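Local coordinates for protein glutathione S-transferase (Xanthomonas axonopodis pv. citri, PDB 6NV6) that binds glutathione and, as a theta-class glutathione transferase, probably catalyses its conjugation to electrophilic substrates, at residues 142-147 / 181-186; 98-103 / 163-168; 83-88 / 157-162; 114-119 / 175-180. All blocks are in the same frame, centred on the assembly; numbering follows the deposited sequence.

Contact 1 of 4, residues 142-147 / 181-186; sequences RADAAL and ELPHLQ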
loop_
_atom_site.group_PDB
_atom_site.type_symbol
_atom_site.label_atom_id
_atom_site.label_comp_id
_atom_site.label_asym_id
_atom_site.label_seq_id
_atom_site.Cartn_x
_atom_site.Cartn_y
_atom_site.Cartn_z
ATOM N N ARG A 142 14.599 -6.316 2.546
ATOM C CA ARG A 142 15.222 -5.156 1.919
ATOM C C ARG A 142 14.590 -3.858 2.415
ATOM O O ARG A 142 15.296 -2.894 2.741
ATOM C CB ARG A 142 15.123 -5.266 0.397
ATOM C CG ARG A 142 16.062 -6.299 -0.233
ATOM C CD ARG A 142 15.625 -6.623 -1.658
ATOM N NE ARG A 142 16.112 -7.920 -2.129
ATOM C CZ ARG A 142 15.807 -8.453 -3.313
ATOM N NH1 ARG A 142 15.018 -7.805 -4.159
ATOM N NH2 ARG A 142 16.296 -9.634 -3.657
ATOM N N ALA A 143 13.260 -3.812 2.479
ATOM C CA ALA A 143 12.605 -2.639 3.040
ATOM C C ALA A 143 12.950 -2.478 4.518
ATOM O O ALA A 143 13.164 -1.353 4.996
ATOM C CB ALA A 143 11.099 -2.755 2.826
ATOM N N ASP A 144 13.000 -3.597 5.255
ATOM C CA ASP A 144 13.405 -3.566 6.655
ATOM C C ASP A 144 14.779 -2.939 6.807
ATOM O O ASP A 144 15.033 -2.202 7.766
ATOM C CB ASP A 144 13.399 -4.977 7.245
ATOM C CG ASP A 144 13.798 -5.000 8.720
ATOM O OD1 ASP A 144 15.007 -5.134 9.022
ATOM O OD2 ASP A 144 12.908 -4.874 9.590
ATOM N N ALA A 145 15.679 -3.218 5.867
ATOM C CA ALA A 145 17.007 -2.622 5.924
ATOM C C ALA A 145 16.957 -1.123 5.652
ATOM O O ALA A 145 17.686 -0.345 6.279
ATOM C CB ALA A 145 17.927 -3.323 4.934
ATOM N N ALA A 146 16.104 -0.695 4.720
ATOM C CA ALA A 146 15.998 0.733 4.452
ATOM C C ALA A 146 15.363 1.466 5.624
ATOM O O ALA A 146 15.703 2.625 5.897
ATOM C CB ALA A 146 15.199 0.974 3.170
ATOM N N LEU A 147 14.459 0.800 6.337
ATOM C CA LEU A 147 13.804 1.402 7.488
ATOM C C LEU A 147 14.632 1.282 8.752
ATOM O O LEU A 147 14.188 1.732 9.813
ATOM C CB LEU A 147 12.425 0.773 7.682
ATOM C CG LEU A 147 11.447 1.135 6.550
ATOM C CD1 LEU A 147 10.248 0.203 6.567
ATOM C CD2 LEU A 147 11.012 2.623 6.627
ATOM N N GLU A 181 11.316 -12.247 11.662
ATOM C CA GLU A 181 11.495 -11.062 12.493
ATOM C C GLU A 181 12.078 -9.935 11.643
ATOM O O GLU A 181 13.215 -10.025 11.168
ATOM C CB GLU A 181 12.388 -11.388 13.687
ATOM C CG GLU A 181 11.630 -11.720 14.967
ATOM C CD GLU A 181 11.311 -10.497 15.809
ATOM O OE1 GLU A 181 11.406 -9.363 15.274
ATOM O OE2 GLU A 181 10.969 -10.677 17.007
ATOM N N LEU A 182 11.299 -8.873 11.434
ATOM C CA LEU A 182 11.744 -7.693 10.690
ATOM C C LEU A 182 11.362 -6.452 11.485
ATOM O O LEU A 182 10.318 -5.832 11.234
ATOM C CB LEU A 182 11.146 -7.658 9.288
ATOM C CG LEU A 182 11.497 -8.823 8.361
ATOM C CD1 LEU A 182 10.525 -8.832 7.192
ATOM C CD2 LEU A 182 12.953 -8.739 7.894
ATOM N N PRO A 183 12.210 -6.029 12.425
ATOM C CA PRO A 183 11.749 -5.118 13.480
ATOM C C PRO A 183 11.669 -3.668 13.047
ATOM O O PRO A 183 10.879 -2.905 13.614
ATOM C CB PRO A 183 12.798 -5.307 14.586
ATOM C CG PRO A 183 13.722 -6.420 14.077
ATOM C CD PRO A 183 13.628 -6.367 12.604
ATOM N N HIS A 184 12.491 -3.254 12.083
ATOM C CA HIS A 184 12.344 -1.895 11.574
ATOM C C HIS A 184 11.087 -1.782 10.721
ATOM O O HIS A 184 10.305 -0.833 10.865
ATOM C CB HIS A 184 13.600 -1.474 10.809
ATOM C CG HIS A 184 14.862 -1.707 11.579
ATOM N ND1 HIS A 184 15.505 -0.702 12.271
ATOM C CD2 HIS A 184 15.577 -2.837 11.800
ATOM C CE1 HIS A 184 16.569 -1.201 12.874
ATOM N NE2 HIS A 184 16.634 -2.493 12.605
ATOM N N LEU A 185 10.866 -2.767 9.848
ATOM C CA LEU A 185 9.605 -2.858 9.127
ATOM C C LEU A 185 8.419 -2.780 10.077
ATOM O O LEU A 185 7.447 -2.072 9.806
ATOM C CB LEU A 185 9.568 -4.161 8.331
ATOM C CG LEU A 185 8.371 -4.314 7.399
ATOM C CD1 LEU A 185 8.530 -3.438 6.143
ATOM C CD2 LEU A 185 8.169 -5.785 7.051
ATOM N N GLN A 186 8.493 -3.491 11.205
ATOM C CA GLN A 186 7.365 -3.553 12.128
ATOM C C GLN A 186 7.142 -2.229 12.854
ATOM O O GLN A 186 5.996 -1.798 13.032
ATOM C CB GLN A 186 7.587 -4.676 13.134
ATOM C CG GLN A 186 6.534 -4.731 14.222
ATOM C CD GLN A 186 6.657 -5.965 15.081
ATOM O OE1 GLN A 186 7.223 -6.973 14.647
ATOM N NE2 GLN A 186 6.131 -5.899 16.311
HETATM O O HOH W 1 11.626 1.630 11.209
#

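Contact 2 of 4, residues 98-103 / 163-168; sequences MDWTTS and IPLGSF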
loop_
_atom_site.group_PDB
_atom_site.type_symbol
_atom_site.label_atom_id
_atom_site.label_comp_id
_atom_site.label_asym_id
_atom_site.label_seq_id
_atom_site.Cartn_x
_atom_site.Cartn_y
_atom_site.Cartn_z
ATOM N N MET A 98 7.806 3.109 -4.258
ATOM C CA MET A 98 6.553 2.996 -4.991
ATOM C C MET A 98 6.703 2.045 -6.174
ATOM O O MET A 98 5.903 1.118 -6.345
ATOM C CB MET A 98 6.094 4.375 -5.451
ATOM C CG MET A 98 5.935 5.380 -4.322
ATOM S SD MET A 98 5.271 6.957 -4.899
ATOM C CE MET A 98 3.527 6.515 -5.035
ATOM N N ASP A 99 7.737 2.253 -6.994
ATOM C CA ASP A 99 7.993 1.352 -8.115
ATOM C C ASP A 99 8.333 -0.058 -7.641
ATOM O O ASP A 99 7.879 -1.043 -8.230
ATOM C CB ASP A 99 9.127 1.897 -8.969
ATOM C CG ASP A 99 8.659 2.898 -9.993
ATOM O OD1 ASP A 99 7.447 2.920 -10.304
ATOM O OD2 ASP A 99 9.517 3.657 -10.485
ATOM N N TRP A 100 9.145 -0.172 -6.588
ATOM C CA TRP A 100 9.558 -1.484 -6.101
ATOM C C TRP A 100 8.374 -2.285 -5.558
ATOM O O TRP A 100 8.321 -3.513 -5.716
ATOM C CB TRP A 100 10.643 -1.290 -5.039
ATOM C CG TRP A 100 11.162 -2.542 -4.396
ATOM C CD1 TRP A 100 12.268 -3.240 -4.754
ATOM C CD2 TRP A 100 10.626 -3.203 -3.243
ATOM N NE1 TRP A 100 12.448 -4.318 -3.915
ATOM C CE2 TRP A 100 11.453 -4.312 -2.976
ATOM C CE3 TRP A 100 9.518 -2.972 -2.415
ATOM C CZ2 TRP A 100 11.209 -5.189 -1.928
ATOM C CZ3 TRP A 100 9.277 -3.851 -1.363
ATOM C CH2 TRP A 100 10.118 -4.943 -1.134
ATOM N N THR A 101 7.416 -1.615 -4.918
ATOM C CA THR A 101 6.235 -2.320 -4.433
ATOM C C THR A 101 5.507 -2.999 -5.585
ATOM O O THR A 101 5.112 -4.169 -5.485
ATOM C CB THR A 101 5.305 -1.348 -3.701
ATOM O OG1 THR A 101 5.954 -0.852 -2.526
ATOM C CG2 THR A 101 4.020 -2.046 -3.290
ATOM N N THR A 102 5.336 -2.285 -6.692
ATOM C CA THR A 102 4.682 -2.877 -7.849
ATOM C C THR A 102 5.602 -3.853 -8.576
ATOM O O THR A 102 5.209 -4.987 -8.872
ATOM C CB THR A 102 4.205 -1.773 -8.788
ATOM O OG1 THR A 102 3.266 -0.936 -8.093
ATOM C CG2 THR A 102 3.556 -2.379 -10.024
ATOM N N SER A 103 6.837 -3.436 -8.865
ATOM C CA SER A 103 7.690 -4.228 -9.739
ATOM C C SER A 103 8.150 -5.527 -9.086
ATOM O O SER A 103 8.404 -6.513 -9.793
ATOM C CB SER A 103 8.894 -3.393 -10.176
ATOM O OG SER A 103 9.947 -3.464 -9.234
ATOM N N ILE A 163 3.230 4.995 0.922
ATOM C CA ILE A 163 1.831 4.613 0.808
ATOM C C ILE A 163 1.648 3.286 0.071
ATOM O O ILE A 163 0.900 2.435 0.567
ATOM C CB ILE A 163 1.040 5.754 0.160
ATOM C CG1 ILE A 163 0.871 6.888 1.165
ATOM C CG2 ILE A 163 -0.320 5.274 -0.344
ATOM C CD1 ILE A 163 0.200 8.114 0.591
ATOM N N PRO A 164 2.288 3.032 -1.083
ATOM C CA PRO A 164 2.043 1.737 -1.755
ATOM C C PRO A 164 2.434 0.529 -0.916
ATOM O O PRO A 164 1.591 -0.360 -0.695
ATOM C CB PRO A 164 2.875 1.847 -3.036
ATOM C CG PRO A 164 2.971 3.302 -3.284
ATOM C CD PRO A 164 3.065 3.943 -1.944
ATOM N N LEU A 165 3.678 0.466 -0.419
ATOM C CA LEU A 165 4.049 -0.658 0.446
ATOM C C LEU A 165 3.280 -0.638 1.769
ATOM O O LEU A 165 2.958 -1.703 2.313
ATOM C CB LEU A 165 5.550 -0.658 0.716
ATOM C CG LEU A 165 6.067 -1.890 1.458
ATOM C CD1 LEU A 165 5.796 -3.171 0.668
ATOM C CD2 LEU A 165 7.546 -1.752 1.761
ATOM N N GLY A 166 2.978 0.557 2.298
ATOM C CA GLY A 166 2.215 0.649 3.531
ATOM C C GLY A 166 0.836 0.026 3.422
ATOM O O GLY A 166 0.323 -0.530 4.400
ATOM N N SER A 167 0.223 0.093 2.239
ATOM C CA SER A 167 -1.094 -0.508 2.069
ATOM C C SER A 167 -1.016 -2.025 1.954
ATOM O O SER A 167 -1.974 -2.719 2.315
ATOM C CB SER A 167 -1.798 0.094 0.850
ATOM O OG SER A 167 -1.642 1.502 0.791
ATOM N N PHE A 168 0.102 -2.558 1.453
ATOM C CA PHE A 168 0.284 -4.008 1.461
ATOM C C PHE A 168 0.643 -4.513 2.848
ATOM O O PHE A 168 0.160 -5.573 3.267
ATOM C CB PHE A 168 1.379 -4.424 0.479
ATOM C CG PHE A 168 0.939 -4.466 -0.956
ATOM C CD1 PHE A 168 0.340 -5.593 -1.478
ATOM C CD2 PHE A 168 1.146 -3.379 -1.790
ATOM C CE1 PHE A 168 -0.055 -5.631 -2.809
ATOM C CE2 PHE A 168 0.751 -3.412 -3.118
ATOM C CZ PHE A 168 0.144 -4.548 -3.625
#

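Contact 3 of 4, residues 83-88 / 157-162; sequences LYPQAP and RFAMGD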
loop_
_atom_site.group_PDB
_atom_site.type_symbol
_atom_site.label_atom_id
_atom_site.label_comp_id
_atom_site.label_asym_id
_atom_site.label_seq_id
_atom_site.Cartn_x
_atom_site.Cartn_y
_atom_site.Cartn_z
ATOM N N LEU A 83 2.664 15.714 1.332
ATOM C CA LEU A 83 2.994 14.342 0.980
ATOM C C LEU A 83 3.845 14.220 -0.270
ATOM O O LEU A 83 4.312 13.114 -0.575
ATOM C CB LEU A 83 1.717 13.532 0.783
ATOM C CG LEU A 83 1.002 13.230 2.091
ATOM C CD1 LEU A 83 0.116 12.014 1.934
ATOM C CD2 LEU A 83 2.018 13.045 3.221
ATOM N N TYR A 84 4.045 15.315 -1.002
ATOM C CA TYR A 84 4.779 15.308 -2.262
ATOM C C TYR A 84 6.032 16.151 -2.086
ATOM O O TYR A 84 5.971 17.382 -2.209
ATOM C CB TYR A 84 3.897 15.846 -3.394
ATOM C CG TYR A 84 4.543 15.945 -4.760
ATOM C CD1 TYR A 84 5.325 17.041 -5.101
ATOM C CD2 TYR A 84 4.366 14.946 -5.714
ATOM C CE1 TYR A 84 5.921 17.139 -6.342
ATOM C CE2 TYR A 84 4.951 15.038 -6.973
ATOM C CZ TYR A 84 5.729 16.141 -7.277
ATOM O OH TYR A 84 6.329 16.269 -8.510
ATOM N N PRO A 85 7.179 15.549 -1.756
ATOM C CA PRO A 85 8.421 16.327 -1.631
ATOM C C PRO A 85 8.740 17.077 -2.917
ATOM O O PRO A 85 8.723 16.508 -4.013
ATOM C CB PRO A 85 9.480 15.265 -1.312
ATOM C CG PRO A 85 8.729 14.097 -0.796
ATOM C CD PRO A 85 7.395 14.118 -1.493
ATOM N N GLN A 86 9.030 18.377 -2.780
ATOM C CA GLN A 86 9.197 19.214 -3.963
ATOM C C GLN A 86 10.583 19.078 -4.590
ATOM O O GLN A 86 10.710 19.190 -5.812
ATOM C CB GLN A 86 8.883 20.668 -3.615
ATOM C CG GLN A 86 7.377 21.000 -3.684
ATOM C CD GLN A 86 6.846 21.224 -5.114
ATOM O OE1 GLN A 86 7.467 20.824 -6.109
ATOM N NE2 GLN A 86 5.683 21.864 -5.208
ATOM N N ALA A 87 11.616 18.820 -3.800
ATOM C CA ALA A 87 12.935 18.620 -4.393
ATOM C C ALA A 87 13.025 17.239 -5.039
ATOM O O ALA A 87 12.759 16.230 -4.371
ATOM C CB ALA A 87 14.039 18.764 -3.353
ATOM N N PRO A 88 13.419 17.152 -6.314
ATOM C CA PRO A 88 13.452 15.838 -6.980
ATOM C C PRO A 88 14.275 14.810 -6.232
ATOM O O PRO A 88 13.890 13.638 -6.166
ATOM C CB PRO A 88 14.053 16.165 -8.354
ATOM C CG PRO A 88 13.645 17.593 -8.600
ATOM C CD PRO A 88 13.689 18.262 -7.248
ATOM N N ARG A 157 10.699 12.067 6.938
ATOM C CA ARG A 157 9.291 12.231 7.246
ATOM C C ARG A 157 8.454 11.373 6.303
ATOM O O ARG A 157 8.864 11.080 5.173
ATOM C CB ARG A 157 8.869 13.707 7.143
ATOM N N PHE A 158 7.291 10.952 6.796
ATOM C CA PHE A 158 6.317 10.239 5.982
ATOM C C PHE A 158 5.919 11.064 4.753
ATOM O O PHE A 158 5.831 12.293 4.803
ATOM C CB PHE A 158 5.103 9.916 6.862
ATOM C CG PHE A 158 3.877 9.483 6.111
ATOM C CD1 PHE A 158 2.982 10.414 5.632
ATOM C CD2 PHE A 158 3.587 8.135 5.946
ATOM C CE1 PHE A 158 1.832 10.016 4.960
ATOM C CE2 PHE A 158 2.436 7.730 5.272
ATOM C CZ PHE A 158 1.556 8.675 4.781
ATOM N N ALA A 159 5.680 10.379 3.642
ATOM C CA ALA A 159 5.199 11.023 2.415
ATOM C C ALA A 159 4.627 9.934 1.503
ATOM O O ALA A 159 4.507 8.770 1.903
ATOM C CB ALA A 159 6.310 11.828 1.741
ATOM N N MET A 160 4.274 10.318 0.272
ATOM C CA MET A 160 3.604 9.410 -0.658
ATOM C C MET A 160 4.369 8.111 -0.858
ATOM O O MET A 160 3.759 7.068 -1.137
ATOM C CB MET A 160 3.427 10.114 -1.999
ATOM C CG MET A 160 4.748 10.672 -2.544
ATOM S SD MET A 160 4.639 11.243 -4.247
ATOM C CE MET A 160 2.972 11.842 -4.186
ATOM N N GLY A 161 5.699 8.164 -0.738
ATOM C CA GLY A 161 6.516 6.993 -0.984
ATOM C C GLY A 161 6.222 5.840 -0.048
ATOM O O GLY A 161 6.436 4.679 -0.406
ATOM N N ASP A 162 5.720 6.129 1.151
ATOM C CA ASP A 162 5.382 5.063 2.086
ATOM C C ASP A 162 4.044 4.399 1.783
ATOM O O ASP A 162 3.751 3.329 2.337
ATOM C CB ASP A 162 5.345 5.610 3.514
ATOM C CG ASP A 162 6.706 6.013 4.020
ATOM O OD1 ASP A 162 7.165 7.134 3.690
ATOM O OD2 ASP A 162 7.300 5.202 4.763
#

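Contact 4 of 4, residues 114-119 / 175-180; sequences WGVVRT and MPIERP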
loop_
_atom_site.group_PDB
_atom_site.type_symbol
_atom_site.label_atom_id
_atom_site.label_comp_id
_atom_site.label_asym_id
_atom_site.label_seq_id
_atom_site.Cartn_x
_atom_site.Cartn_y
_atom_site.Cartn_z
ATOM N N TRP A 114 -3.286 -14.996 -1.780
ATOM C CA TRP A 114 -4.408 -15.745 -2.340
ATOM C C TRP A 114 -4.468 -17.148 -1.750
ATOM O O TRP A 114 -5.514 -17.577 -1.248
ATOM C CB TRP A 114 -4.322 -15.785 -3.868
ATOM C CG TRP A 114 -5.270 -14.793 -4.517
ATOM C CD1 TRP A 114 -4.988 -13.496 -4.875
ATOM C CD2 TRP A 114 -6.654 -15.007 -4.856
ATOM N NE1 TRP A 114 -6.106 -12.898 -5.419
ATOM C CE2 TRP A 114 -7.139 -13.801 -5.420
ATOM C CE3 TRP A 114 -7.526 -16.102 -4.747
ATOM C CZ2 TRP A 114 -8.461 -13.663 -5.872
ATOM C CZ3 TRP A 114 -8.843 -15.956 -5.194
ATOM C CH2 TRP A 114 -9.292 -14.749 -5.751
ATOM N N GLY A 115 -3.348 -17.866 -1.782
ATOM C CA GLY A 115 -3.281 -19.200 -1.223
ATOM C C GLY A 115 -3.719 -19.365 0.225
ATOM O O GLY A 115 -4.042 -20.475 0.651
ATOM N N VAL A 116 -3.739 -18.286 1.000
ATOM C CA VAL A 116 -3.887 -18.369 2.443
ATOM C C VAL A 116 -5.231 -17.832 2.901
ATOM O O VAL A 116 -5.859 -18.400 3.795
ATOM C CB VAL A 116 -2.726 -17.630 3.142
ATOM C CG1 VAL A 116 -2.901 -17.625 4.656
ATOM C CG2 VAL A 116 -1.403 -18.256 2.748
ATOM N N VAL A 117 -5.695 -16.750 2.291
ATOM C CA VAL A 117 -6.932 -16.109 2.705
ATOM C C VAL A 117 -8.098 -16.471 1.791
ATOM O O VAL A 117 -9.262 -16.364 2.212
ATOM C CB VAL A 117 -6.726 -14.582 2.750
ATOM C CG1 VAL A 117 -7.917 -13.863 3.384
ATOM C CG2 VAL A 117 -5.425 -14.280 3.473
ATOM N N ARG A 118 -7.822 -16.928 0.567
ATOM C CA ARG A 118 -8.846 -17.009 -0.456
ATOM C C ARG A 118 -8.963 -18.364 -1.142
ATOM O O ARG A 118 -9.965 -18.592 -1.827
ATOM C CB ARG A 118 -8.605 -15.921 -1.517
ATOM C CG ARG A 118 -9.068 -14.549 -1.048
ATOM C CD ARG A 118 -8.780 -13.435 -2.048
ATOM N NE ARG A 118 -9.088 -12.123 -1.472
ATOM C CZ ARG A 118 -8.618 -10.960 -1.928
ATOM N NH1 ARG A 118 -7.811 -10.932 -2.979
ATOM N NH2 ARG A 118 -8.962 -9.824 -1.323
ATOM N N THR A 119 -8.003 -19.267 -0.978
ATOM C CA THR A 119 -8.228 -20.561 -1.601
ATOM C C THR A 119 -8.533 -21.624 -0.547
ATOM O O THR A 119 -7.992 -21.582 0.565
ATOM C CB THR A 119 -7.021 -21.010 -2.432
ATOM O OG1 THR A 119 -5.922 -21.302 -1.561
ATOM C CG2 THR A 119 -6.609 -19.925 -3.419
ATOM N N MET A 175 -2.394 -10.924 8.208
ATOM C CA MET A 175 -2.524 -12.257 7.635
ATOM C C MET A 175 -2.225 -13.340 8.659
ATOM O O MET A 175 -1.324 -13.180 9.492
ATOM C CB MET A 175 -1.566 -12.455 6.461
ATOM C CG MET A 175 -2.176 -12.291 5.113
ATOM S SD MET A 175 -1.087 -13.024 3.883
ATOM C CE MET A 175 0.496 -12.524 4.516
ATOM N N PRO A 176 -2.923 -14.471 8.596
ATOM C CA PRO A 176 -2.574 -15.603 9.472
ATOM C C PRO A 176 -1.409 -16.410 8.905
ATOM O O PRO A 176 -1.566 -17.435 8.241
ATOM C CB PRO A 176 -3.879 -16.398 9.518
ATOM C CG PRO A 176 -4.498 -16.165 8.172
ATOM C CD PRO A 176 -4.045 -14.798 7.695
ATOM N N ILE A 177 -0.189 -15.926 9.156
ATOM C CA ILE A 177 1.036 -16.577 8.706
ATOM C C ILE A 177 2.100 -16.429 9.791
ATOM O O ILE A 177 1.968 -15.632 10.721
ATOM C CB ILE A 177 1.564 -15.983 7.388
ATOM C CG1 ILE A 177 1.814 -14.483 7.556
ATOM C CG2 ILE A 177 0.610 -16.231 6.223
ATOM C CD1 ILE A 177 2.888 -13.946 6.650
ATOM N N GLU A 178 3.175 -17.207 9.655
ATOM C CA GLU A 178 4.357 -17.055 10.496
ATOM C C GLU A 178 5.345 -16.176 9.743
ATOM O O GLU A 178 5.808 -16.547 8.656
ATOM C CB GLU A 178 4.987 -18.402 10.858
ATOM C CG GLU A 178 5.918 -18.328 12.069
ATOM C CD GLU A 178 6.376 -19.689 12.603
ATOM O OE1 GLU A 178 6.373 -20.680 11.841
ATOM O OE2 GLU A 178 6.740 -19.761 13.803
ATOM N N ARG A 179 5.651 -15.000 10.313
ATOM C CA ARG A 179 6.489 -13.986 9.687
ATOM C C ARG A 179 7.906 -14.024 10.238
ATOM O O ARG A 179 8.101 -14.255 11.432
ATOM C CB ARG A 179 5.911 -12.588 9.912
ATOM C CG ARG A 179 4.824 -12.205 8.934
ATOM C CD ARG A 179 3.990 -11.044 9.439
ATOM N NE ARG A 179 3.348 -11.348 10.713
ATOM C CZ ARG A 179 2.132 -11.860 10.847
ATOM N NH1 ARG A 179 1.697 -12.221 12.040
ATOM N NH2 ARG A 179 1.385 -12.094 9.789
ATOM N N PRO A 180 8.922 -13.784 9.419
ATOM C CA PRO A 180 10.267 -13.602 9.967
ATOM C C PRO A 180 10.361 -12.293 10.740
ATOM O O PRO A 180 9.603 -11.346 10.518
ATOM C CB PRO A 180 11.147 -13.576 8.719
ATOM C CG PRO A 180 10.262 -12.951 7.695
ATOM C CD PRO A 180 8.872 -13.479 7.979
#

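Contact 1 of 4, residues 142-147 / 181-186
Asp144 reaches with its carboxylate OD2 into the start of helix 183-193, where the backbone N of Leu185 donates to OD2 at 2.9 Å. That bond is nearly straight, with an N-H...O angle of 173°, and the donor comes in from above the carboxylate plane, 39° out of it. The N of His184 gives the same oxygen a second bond, weak and bent. Pro183 N also lies close to OD2, but as a proline nitrogen it has no hydrogen to share. The other oxygen, Asp144 OD1, lies 3.6 Å from His184 CD2, oblique to the ring. Asp144 therefore supplies an acceptor from another helix to N-H groups of the first turn, just beyond Leu182 at the N-cap position; the helix dipole would probably favour a negative charge here. Within the all-helical C-terminal domain of the glutathione transferase fold, this ties the C-terminal end of helix 126-146 to the helix that follows 163-174. What brings the carboxylate to its place is an extended first torsion, CG anti to the backbone N (chi1 -179°). Leu182 packs on the base of that side chain, its CD2 3.8 Å from Asp144 CB. A separate apolar contact is made by Leu147 CD1 and Leu185 CD1 at 4.0 Å, the two side chains running at a slant. A water donates to the carbonyl oxygens of both Leu147 and His184, bridging the backbones. Further out, Leu185 packs on Ile169 and Phe173, and Ala143 rests on Trp97.

Contact 2 of 4, residues 98-103 / 163-168
Helices 98-103 and 163-168 run with their N-to-C directions 45° apart and their axes 8.5 Å from each other at closest approach, which brings Thr101 CA within 5.6 Å of Leu165 CA. Thr101 is the centre of the contact and uses both branches. Its methyl CG2, anti to the backbone N, touches the CD2 and CE2 side of the Phe168 ring, Thr101 CG2 to Phe168 CD2 being 3.5 Å, and also lies against Pro164. The hydroxyl takes the other branch: OG1 abuts Leu165 CB, while its hydrogen bond goes back along its own helix to Trp97 O, so this buried polar atom is satisfied without a partner on the facing helix. One turn earlier, Met98 folds round the Pro164 ring. Met98 CG is 3.8 Å from Pro164 CG, and a bend at the last torsion (chi3 79°) brings Met98 CE back to 3.7 Å from that atom. Trp100 presents ring edge to Leu165, Trp100 CZ3 standing 4.1 Å from Leu165 CD1 near the indole plane, and it also makes an edge-to-face pair with Trp97. Inside helix 163-168, Ser167 OG donates to Ile163 O at 2.7 Å; Ser167 N reaches that oxygen from the opposite face of the carbonyl plane. Lys17 and Trp20 of helix 13-25 lie beyond Ser167, and Asn69 touches Pro164. Such close packing of the long helix 88-118 against helix 163-174 is the buried heart of the helical C-terminal domain of glutathione transferases.

Contact 3 of 4, residues 83-88 / 157-162
Met160 has CG between its backbone N and carbonyl carbon (chi1 54°), Tyr84 has CG anti to its backbone N (chi1 178°), and the two side chains lie next to each other pointing the same way. The result is a Met-aromatic contact: Met160 CE sits at the ring edge, 3.7 Å from Tyr84 CD2, and Met160 SD is 5.1 Å from the Tyr84 ring centroid, 61° off the ring normal. It joins the loop between helices 68-79 and 88-118, which links the two domains of the transferase, to the turn leading into helix 163-174. In that turn Asp162 N bonds to Ala159 O, and Phe158 packs on Ile163 five residues on, consistent with the hydrophobic staple known at this helix start in the family. Leu83 CD2 comes 3.5 Å from Phe158 CE1, oblique to the ring, while Arg195 makes a cation-pi contact with the same ring. Pro85 CD adds a looser touch on Ala159 CB. Buried Asp162 is held elsewhere, by Leu153 N, Ser154 OG and Trp188 NE1. Backbone to backbone, Met160 N donates to Leu83 O at 2.9 Å, in the carbonyl plane and on a lone pair.

Contact 4 of 4, residues 114-119 / 175-180
Val116 makes the closer-packed part of this contact. Its CG1, anti to the backbone N (chi1 176°), lies 3.8 Å from Pro176 O and also meets Pro176 CG and, at 4.1 Å, Ile177 CG2, the Val116 and Ile177 side chains crossing at about a right angle. Val117, at the margin and partly exposed, fits more loosely: its CG2 stands 4.1 Å from Met175 CG and comes no nearer than 4.5 Å to CD of the exposed Pro176. Met175 is nonetheless buried, because it packs against Phe109, Leu112 and Phe113 of helix 88-118. In the fold this is where the C-terminal part of helix 88-118 meets the connection from helix 163-174 to helix 183-193. Pro176 is the centre of an inverse gamma turn, in which Ile177 N makes a weak bond to Met175 O. Arg179 steadies the same carbonyl: its NH2 donates to Met175 O at 2.9 Å, the oxygen lying in the guanidinium plane, and also bonds Trp172 O. Away from the valines, on the helix itself, Arg118 lays CD over the centre of the Trp114 ring, 3.6 Å above its plane, and sends NH2 on to a salt bridge with the C-terminal carboxylate of Thr207.

In the fold
Contact 2 is the core, its centre about 5 Å from the centre of the chain; contacts 1 and 3 are partly buried and contact 4 lies at the surface. Helix 163-174 and the connections at its two ends supply a side of contacts 2, 3 and 4, while helix 88-118 serves both 2 and 4. Contact 1 touches contact 2 through Ala143 CB and Leu165 CD2, and contact 3 touches contact 2 through Met98 CG and Gly161 CA. Contacts 3 and 4 lie on opposite sides of the chain centre, about 31 Å apart between centres. Packing alone joins the segments of 2 and 4, whereas a carboxylate at a helix start distinguishes 1 and a backbone bond 3.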